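Long-range contacts in inosine-uridine preferring nucleoside hydrolase family protein (Bacillus anthracis, PDB 2C40), which belongs to the inosine-uridine preferring nucleoside hydrolase family and holds a calcium ion and alpha-D-ribofuranose together in one pocket: residues K50-F55 with I89-S93; A64-R68 with T129-R133; R183-A187 with G285-H289. One frame throughout, in Å; residues are numbered along the deposited sequence. Where two conformers were deposited one is given.

Contact 1 of 3, residues K50-F55 with I89-S93; sequences KIIDRF and ILNES
K50 reaches from helix 41-55 across the backbone of L90 to N91. Its CB stands 3.6 Å from L90 O, CG keeps a similar distance, and CD comes to 3.1 Å from that oxygen. With the chain extended beyond CG, CE passes on toward the N91 amide, and NZ donates to N91 OD1 at 2.6 Å, tilted 27° from the carbonyl plane. NZ also forms a salt bridge with D85, while N91 ND2 bonds to D85 O. One turn later, in the conformer given of two deposited, R54 NH1 donates to I89 O at 2.7 Å, in the carbonyl plane, and to E92 OE1 at 2.7 Å on its anti side; the guanidinium and carboxylate planes lie 43° apart. I89 CD1 covers one guanidinium face, 3.2 Å from R54 CZ, and also meets F55 CZ at 3.6 Å. Apolar contact comes also from I51 CG1, which touches L90 CD2 at 3.9 Å. R216 of the second subunit forms a salt bridge with the same E92 OE1, which ties this helix packing to the dimer interface. In this conformer of R54 that oxygen is shared by two guanidinium groups, which would tend to keep E92 ionised.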
loop_
_atom_site.group_PDB
_atom_site.type_symbol
_atom_site.label_atom_id
_atom_site.label_comp_id
_atom_site.label_asym_id
_atom_site.label_seq_id
_atom_site.Cartn_x
_atom_site.Cartn_y
_atom_site.Cartn_z
ATOM N N LYS A 50 18.410 0.106 1.878
ATOM C CA LYS A 50 18.032 -1.213 2.435
ATOM C C LYS A 50 17.979 -2.298 1.335
ATOM O O LYS A 50 18.232 -3.477 1.573
ATOM C CB LYS A 50 16.665 -1.139 3.133
ATOM C CG LYS A 50 16.566 -0.133 4.293
ATOM C CD LYS A 50 15.234 -0.207 4.983
ATOM C CE LYS A 50 15.045 0.972 5.897
ATOM N NZ LYS A 50 13.698 0.946 6.496
ATOM N N ILE A 51 17.640 -1.892 0.127
ATOM C CA ILE A 51 17.588 -2.847 -0.992
ATOM C C ILE A 51 19.008 -3.272 -1.356
ATOM O O ILE A 51 19.264 -4.448 -1.599
ATOM C CB ILE A 51 16.826 -2.279 -2.198
ATOM C CG1 ILE A 51 15.348 -2.216 -1.862
ATOM C CG2 ILE A 51 17.029 -3.167 -3.438
ATOM C CD1 ILE A 51 14.475 -1.378 -2.829
ATOM N N ILE A 52 19.920 -2.306 -1.363
ATOM C CA ILE A 52 21.318 -2.567 -1.670
ATOM C C ILE A 52 21.897 -3.432 -0.545
ATOM O O ILE A 52 22.541 -4.430 -0.823
ATOM C CB ILE A 52 22.097 -1.266 -1.843
ATOM C CG1 ILE A 52 21.587 -0.493 -3.050
ATOM C CG2 ILE A 52 23.594 -1.533 -2.036
ATOM C CD1 ILE A 52 22.049 0.967 -3.045
ATOM N N ASP A 53 21.616 -3.091 0.717
ATOM C CA ASP A 53 22.045 -3.933 1.825
ATOM C C ASP A 53 21.598 -5.387 1.691
ATOM O O ASP A 53 22.414 -6.306 1.777
ATOM C CB ASP A 53 21.484 -3.441 3.172
ATOM C CG ASP A 53 22.182 -2.212 3.695
ATOM O OD1 ASP A 53 22.999 -1.627 2.985
ATOM O OD2 ASP A 53 21.884 -1.804 4.829
ATOM N N ARG A 54 20.301 -5.596 1.518
ATOM C CA ARG A 54 19.760 -6.951 1.549
ATOM C C ARG A 54 20.096 -7.734 0.278
ATOM O O ARG A 54 20.452 -8.920 0.351
ATOM C CB ARG A 54 18.256 -6.930 1.752
ATOM C CG ARG A 54 17.632 -8.317 1.854
ATOM C CD ARG A 54 17.113 -8.624 3.252
ATOM N NE ARG A 54 16.826 -10.052 3.419
ATOM C CZ ARG A 54 15.996 -10.568 4.332
ATOM N NH1 ARG A 54 15.321 -9.767 5.164
ATOM N NH2 ARG A 54 15.817 -11.892 4.394
ATOM N N PHE A 55 20.012 -7.068 -0.869
ATOM C CA PHE A 55 20.033 -7.750 -2.147
ATOM C C PHE A 55 21.193 -7.357 -3.056
ATOM O O PHE A 55 21.307 -7.878 -4.161
ATOM C CB PHE A 55 18.709 -7.481 -2.870
ATOM C CG PHE A 55 17.496 -7.973 -2.148
ATOM C CD1 PHE A 55 16.425 -7.108 -1.889
ATOM C CD2 PHE A 55 17.376 -9.310 -1.761
ATOM C CE1 PHE A 55 15.298 -7.555 -1.241
ATOM C CE2 PHE A 55 16.225 -9.758 -1.114
ATOM C CZ PHE A 55 15.193 -8.871 -0.855
ATOM N N ILE A 89 10.824 -7.466 5.071
ATOM C CA ILE A 89 11.982 -7.976 4.347
ATOM C C ILE A 89 13.151 -6.967 4.373
ATOM O O ILE A 89 14.286 -7.359 4.508
ATOM C CB ILE A 89 11.608 -8.454 2.885
ATOM C CG1 ILE A 89 12.810 -8.527 1.975
ATOM C CG2 ILE A 89 10.716 -7.486 2.154
ATOM C CD1 ILE A 89 13.726 -9.589 2.321
ATOM N N LEU A 90 12.831 -5.678 4.273
ATOM C CA LEU A 90 13.824 -4.595 4.201
ATOM C C LEU A 90 14.300 -4.052 5.546
ATOM O O LEU A 90 15.260 -3.291 5.588
ATOM C CB LEU A 90 13.231 -3.420 3.399
ATOM C CG LEU A 90 13.049 -3.693 1.916
ATOM C CD1 LEU A 90 12.677 -2.373 1.189
ATOM C CD2 LEU A 90 14.307 -4.318 1.316
ATOM N N ASN A 91 13.589 -4.411 6.616
ATOM C CA ASN A 91 13.849 -3.938 7.972
ATOM C C ASN A 91 14.327 -5.044 8.914
ATOM O O ASN A 91 14.614 -4.788 10.082
ATOM C CB ASN A 91 12.578 -3.319 8.560
ATOM C CG ASN A 91 12.184 -2.059 7.849
ATOM O OD1 ASN A 91 12.811 -1.026 8.007
ATOM N ND2 ASN A 91 11.154 -2.141 7.040
ATOM N N GLU A 92 14.402 -6.265 8.395
ATOM C CA GLU A 92 14.770 -7.414 9.181
ATOM C C GLU A 92 16.170 -7.294 9.840
ATOM O O GLU A 92 16.349 -7.790 10.951
ATOM C CB GLU A 92 14.672 -8.703 8.330
ATOM C CG GLU A 92 14.672 -9.954 9.224
ATOM C CD GLU A 92 14.549 -11.268 8.497
ATOM O OE1 GLU A 92 14.514 -11.289 7.256
ATOM O OE2 GLU A 92 14.501 -12.308 9.194
ATOM N N SER A 93 17.127 -6.650 9.155
ATOM C CA SER A 93 18.531 -6.485 9.633
ATOM C C SER A 93 18.679 -5.489 10.754
ATOM O O SER A 93 19.675 -5.489 11.470
ATOM C CB SER A 93 19.445 -5.948 8.520
ATOM O OG SER A 93 19.340 -6.714 7.348
HETATM O O HOH W 1 18.267 -4.295 4.343
#

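Contact 2 of 3, residues A64-R68 with T129-R133; sequences ASNSR and TDLAR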
loop_
_atom_site.group_PDB
_atom_site.type_symbol
_atom_site.label_atom_id
_atom_site.label_comp_id
_atom_site.label_asym_id
_atom_site.label_seq_id
_atom_site.Cartn_x
_atom_site.Cartn_y
_atom_site.Cartn_z
ATOM N N ALA A 64 21.476 11.760 -2.720
ATOM C CA ALA A 64 20.239 12.502 -2.723
ATOM C C ALA A 64 20.312 13.706 -3.650
ATOM O O ALA A 64 21.231 14.530 -3.518
ATOM C CB ALA A 64 19.929 12.965 -1.254
ATOM N N SER A 65 19.331 13.822 -4.549
ATOM C CA SER A 65 19.188 15.008 -5.391
ATOM C C SER A 65 18.743 16.228 -4.604
ATOM O O SER A 65 18.104 16.095 -3.571
ATOM C CB SER A 65 18.151 14.755 -6.492
ATOM O OG SER A 65 17.985 15.900 -7.279
ATOM N N ASN A 66 19.133 17.424 -5.052
ATOM C CA ASN A 66 18.517 18.653 -4.517
ATOM C C ASN A 66 17.832 19.383 -5.655
ATOM O O ASN A 66 17.474 20.562 -5.549
ATOM C CB ASN A 66 19.468 19.535 -3.655
ATOM C CG ASN A 66 20.711 20.034 -4.403
ATOM O OD1 ASN A 66 21.583 20.660 -3.786
ATOM N ND2 ASN A 66 20.798 19.798 -5.698
ATOM N N SER A 67 17.584 18.629 -6.725
ATOM C CA SER A 67 16.858 19.148 -7.877
ATOM C C SER A 67 15.427 19.364 -7.471
ATOM O O SER A 67 14.875 18.640 -6.620
ATOM C CB SER A 67 16.952 18.209 -9.055
ATOM O OG SER A 67 18.263 18.222 -9.646
ATOM N N ARG A 68 14.837 20.397 -8.048
ATOM C CA ARG A 68 13.432 20.684 -7.851
ATOM C C ARG A 68 12.704 20.598 -9.178
ATOM O O ARG A 68 13.267 20.887 -10.216
ATOM C CB ARG A 68 13.284 22.061 -7.279
ATOM C CG ARG A 68 13.876 22.202 -5.924
ATOM C CD ARG A 68 13.928 23.656 -5.558
ATOM N NE ARG A 68 14.501 23.847 -4.239
ATOM C CZ ARG A 68 14.375 24.957 -3.508
ATOM N NH1 ARG A 68 13.671 25.990 -3.965
ATOM N NH2 ARG A 68 15.000 25.048 -2.339
ATOM N N THR A 129 16.294 15.993 -14.598
ATOM C CA THR A 129 16.899 17.246 -14.123
ATOM C C THR A 129 18.268 17.111 -13.438
ATOM O O THR A 129 19.110 17.999 -13.618
ATOM C CB THR A 129 15.905 18.239 -13.433
ATOM O OG1 THR A 129 16.443 18.834 -12.223
ATOM C CG2 THR A 129 14.563 17.704 -13.272
ATOM N N ASP A 130 18.546 15.980 -12.768
ATOM C CA ASP A 130 19.927 15.782 -12.234
ATOM C C ASP A 130 20.972 15.705 -13.372
ATOM O O ASP A 130 22.132 16.152 -13.214
ATOM C CB ASP A 130 20.059 14.520 -11.353
ATOM C CG ASP A 130 19.379 14.646 -9.980
ATOM O OD1 ASP A 130 19.297 15.752 -9.405
ATOM O OD2 ASP A 130 18.940 13.586 -9.458
ATOM N N LEU A 131 20.585 15.116 -14.505
ATOM C CA LEU A 131 21.462 15.082 -15.673
ATOM C C LEU A 131 21.588 16.428 -16.417
ATOM O O LEU A 131 22.668 16.803 -16.864
ATOM C CB LEU A 131 21.039 13.961 -16.634
ATOM C CG LEU A 131 21.801 13.802 -17.963
ATOM C CD1 LEU A 131 23.273 13.479 -17.774
ATOM C CD2 LEU A 131 21.147 12.749 -18.838
ATOM N N ALA A 132 20.490 17.119 -16.632
ATOM C CA ALA A 132 20.519 18.447 -17.250
ATOM C C ALA A 132 21.496 19.316 -16.523
ATOM O O ALA A 132 22.339 20.018 -17.112
ATOM C CB ALA A 132 19.096 19.067 -17.181
ATOM N N ARG A 133 21.375 19.251 -15.213
ATOM C CA ARG A 133 22.174 20.038 -14.298
ATOM C C ARG A 133 23.657 19.663 -14.315
ATOM O O ARG A 133 24.478 20.531 -14.348
ATOM C CB ARG A 133 21.569 19.896 -12.911
ATOM C CG ARG A 133 22.005 20.929 -11.961
ATOM C CD ARG A 133 20.785 21.553 -11.201
ATOM N NE ARG A 133 20.287 20.643 -10.206
ATOM C CZ ARG A 133 20.489 20.758 -8.896
ATOM N NH1 ARG A 133 21.151 21.789 -8.359
ATOM N NH2 ARG A 133 19.967 19.835 -8.099
#
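S65 and S67, in the loop after strand 62-64, both aim their hydroxyls at one oxygen of D130, in the first turn of helix 129-137. S65 OG donates at 2.5 Å to D130 OD1, which receives it on its syn lone pair, the side of the other carboxylate oxygen. S67 OG donates to D130 OD1 at 2.7 Å from the anti side, 32° out of the carboxylate plane. The two donors thus approach this oxygen from different directions.

S67 OG is an acceptor as well. R133, one helical turn beyond T129, grips it side-on with two nitrogens: NH2 lies 2.8 Å from S67 OG with an N-H...O angle of 157°, and NE lies 3.2 Å from S67 OG in a more bent bond. The hydroxyl oxygen stays close to the guanidinium plane for both. Bent at chi2 and chi3, the arginine runs out across the helix axis to the serine. Nearby, T129 OG1 lies 3.3 Å from S67 CB.

In the next shell, S67 N donates to S65 OG at 2.8 Å, closing an ST turn that fixes the spacing of the two hydroxyls. S65 has its OG trans to the backbone N (chi1 178°), the setting that lets it accept from S67 N while giving its proton to D130. Further out, backbone bonds of A64 with A105 and of S65 with V34 anchor the loop, and I35 packs against S65, S67 and D130.

The bonds run in one direction, from R133 through S67 OG to D130 OD1, so the serine bridges a cation and an anion. This polarity, together with the start of the helix, would probably stabilise a negative D130.

Contact 3 of 3, residues R183-A187 with G285-H289; sequences RVWEA and GRPVH
Helix 178-186 leads into strand 191-194 of the central sheet, and its last turn packs on the beginning of the neighbouring parallel strand 286-292. The join is made by W185 from the helix and by R286 and V288, two residues whose CB atoms both face it. The aliphatic part of R286 lies against the indole, with CG 3.3 Å from W185 CD1. Farther along the arginine, NE stands over one face of the ring system. The guanidinium plane is turned 59° to the indole and CZ is 5.6 Å from the centroid of the five-membered ring, too long for more than a weak cation-pi attraction. At the six-membered end of the ring, V288 CG2 meets W185 CZ2 at 3.8 Å.

CG of R286 lies between its backbone N and carbonyl carbon (chi1 67°), and bends at chi2 and chi3 curl the chain back to its own strand. There NH2 donates to P287 O at 2.8 Å, nearly in line with the carbonyl bond, and NE donates to the same oxygen at 3.3 Å from above the carbonyl plane. This two-nitrogen grip holds the guanidinium's rotation. NH1 then points to W185 O at 3.2 Å, a straight hydrogen bond, though the placement of that oxygen is less certain. R286 NH2 also bonds to I189 O, and S267 and V269 of strand 261-269 also pack against the tryptophan.

W185 NE1 is buried with no partner in the model, so the indole is held by packing, whereas the positive R286 lies near the carbonyl end of the helix, where a positive charge would probably interact favourably with the helix dipole.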
loop_
_atom_site.group_PDB
_atom_site.type_symbol
_atom_site.label_atom_id
_atom_site.label_comp_id
_atom_site.label_asym_id
_atom_site.label_seq_id
_atom_site.Cartn_x
_atom_site.Cartn_y
_atom_site.Cartn_z
ATOM N N ARG A 183 17.530 20.344 -22.583
ATOM C CA ARG A 183 18.988 20.328 -22.328
ATOM C C ARG A 183 19.678 18.989 -22.652
ATOM O O ARG A 183 20.782 18.934 -23.244
ATOM C CB ARG A 183 19.204 20.492 -20.869
ATOM C CG ARG A 183 19.555 21.800 -20.473
ATOM C CD ARG A 183 21.064 21.897 -20.197
ATOM N NE ARG A 183 21.418 23.296 -20.400
ATOM C CZ ARG A 183 20.929 24.298 -19.683
ATOM N NH1 ARG A 183 20.115 24.064 -18.665
ATOM N NH2 ARG A 183 21.289 25.544 -19.966
ATOM N N VAL A 184 19.051 17.904 -22.202
ATOM C CA VAL A 184 19.591 16.564 -22.487
ATOM C C VAL A 184 19.519 16.353 -23.997
ATOM O O VAL A 184 20.500 15.918 -24.644
ATOM C CB VAL A 184 18.851 15.472 -21.727
ATOM C CG1 VAL A 184 19.262 14.096 -22.223
ATOM C CG2 VAL A 184 19.092 15.615 -20.218
ATOM N N TRP A 185 18.395 16.736 -24.587
ATOM C CA TRP A 185 18.220 16.594 -26.023
ATOM C C TRP A 185 19.270 17.387 -26.821
ATOM O O TRP A 185 19.636 16.947 -27.906
ATOM C CB TRP A 185 16.833 17.034 -26.464
ATOM C CG TRP A 185 15.837 15.963 -26.868
ATOM C CD1 TRP A 185 15.141 15.906 -28.047
ATOM C CD2 TRP A 185 15.397 14.839 -26.100
ATOM N NE1 TRP A 185 14.312 14.843 -28.060
ATOM C CE2 TRP A 185 14.434 14.168 -26.874
ATOM C CE3 TRP A 185 15.722 14.337 -24.831
ATOM C CZ2 TRP A 185 13.792 13.028 -26.429
ATOM C CZ3 TRP A 185 15.110 13.188 -24.412
ATOM C CH2 TRP A 185 14.152 12.545 -25.207
ATOM N N GLU A 186 19.761 18.512 -26.310
ATOM C CA GLU A 186 20.764 19.241 -27.053
ATOM C C GLU A 186 22.171 18.639 -26.866
ATOM O O GLU A 186 23.035 18.885 -27.682
ATOM C CB GLU A 186 20.721 20.754 -26.770
ATOM C CG GLU A 186 20.917 21.133 -25.331
ATOM C CD GLU A 186 21.057 22.657 -25.124
ATOM O OE1 GLU A 186 22.162 23.214 -25.365
ATOM O OE2 GLU A 186 20.073 23.277 -24.693
ATOM N N ALA A 187 22.402 17.857 -25.820
ATOM C CA ALA A 187 23.723 17.243 -25.606
ATOM C C ALA A 187 24.101 16.269 -26.735
ATOM O O ALA A 187 23.239 15.620 -27.378
ATOM C CB ALA A 187 23.774 16.509 -24.258
ATOM N N GLY A 285 14.349 17.247 -36.022
ATOM C CA GLY A 285 14.774 16.997 -34.638
ATOM C C GLY A 285 16.024 16.149 -34.476
ATOM O O GLY A 285 16.695 15.870 -35.424
ATOM N N ARG A 286 16.345 15.777 -33.241
ATOM C CA ARG A 286 17.511 14.969 -32.937
ATOM C C ARG A 286 17.151 13.469 -32.802
ATOM O O ARG A 286 16.012 13.104 -32.446
ATOM C CB ARG A 286 18.210 15.460 -31.672
ATOM C CG ARG A 286 17.407 15.277 -30.396
ATOM C CD ARG A 286 18.334 14.998 -29.194
ATOM N NE ARG A 286 18.860 13.668 -29.268
ATOM C CZ ARG A 286 20.033 13.247 -28.801
ATOM N NH1 ARG A 286 20.866 14.020 -28.103
ATOM N NH2 ARG A 286 20.353 11.984 -29.044
ATOM N N PRO A 287 18.103 12.597 -33.162
ATOM C CA PRO A 287 17.875 11.157 -33.132
ATOM C C PRO A 287 17.702 10.533 -31.739
ATOM O O PRO A 287 18.481 10.773 -30.795
ATOM C CB PRO A 287 19.094 10.601 -33.874
ATOM C CG PRO A 287 20.143 11.658 -33.696
ATOM C CD PRO A 287 19.417 12.925 -33.766
ATOM N N VAL A 288 16.662 9.718 -31.664
ATOM C CA VAL A 288 16.278 9.028 -30.473
ATOM C C VAL A 288 15.887 7.619 -30.922
ATOM O O VAL A 288 15.214 7.438 -31.925
ATOM C CB VAL A 288 15.164 9.853 -29.724
ATOM C CG1 VAL A 288 14.253 9.046 -29.039
ATOM C CG2 VAL A 288 15.804 10.828 -28.727
ATOM N N HIS A 289 16.339 6.631 -30.162
ATOM C CA HIS A 289 16.135 5.210 -30.438
ATOM C C HIS A 289 15.011 4.670 -29.550
ATOM O O HIS A 289 15.188 4.367 -28.388
ATOM C CB HIS A 289 17.460 4.472 -30.206
ATOM C CG HIS A 289 18.623 5.116 -30.901
ATOM N ND1 HIS A 289 18.782 5.084 -32.269
ATOM C CD2 HIS A 289 19.660 5.842 -30.420
ATOM C CE1 HIS A 289 19.873 5.750 -32.599
ATOM N NE2 HIS A 289 20.418 6.226 -31.496
#

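In the fold
Contact 1 and contact 2 interlock along the chain, since their segments alternate, and contact 3 follows both. The centres of contacts 1 and 2 lie 26 Å apart and those of contacts 2 and 3 lie 18 Å apart, while contacts 1 and 3, whose centres are about 37 Å apart, fall on opposite sides of the chain's centre. Contacts 2 and 3 touch directly: helices 129-137 and 178-186 pack together, with L131 CD2 3.8 Å from V184 CG2. Contact 2 joins helix 129-137 to the loop after edge strand 62-64; contact 3 joins helix 178-186 to strand 286-292. Contact 1 instead joins helices toward the second subunit. Each contact's nearest side chain stays about 12 to 13 Å from a bound ligand, so none lines the pocket.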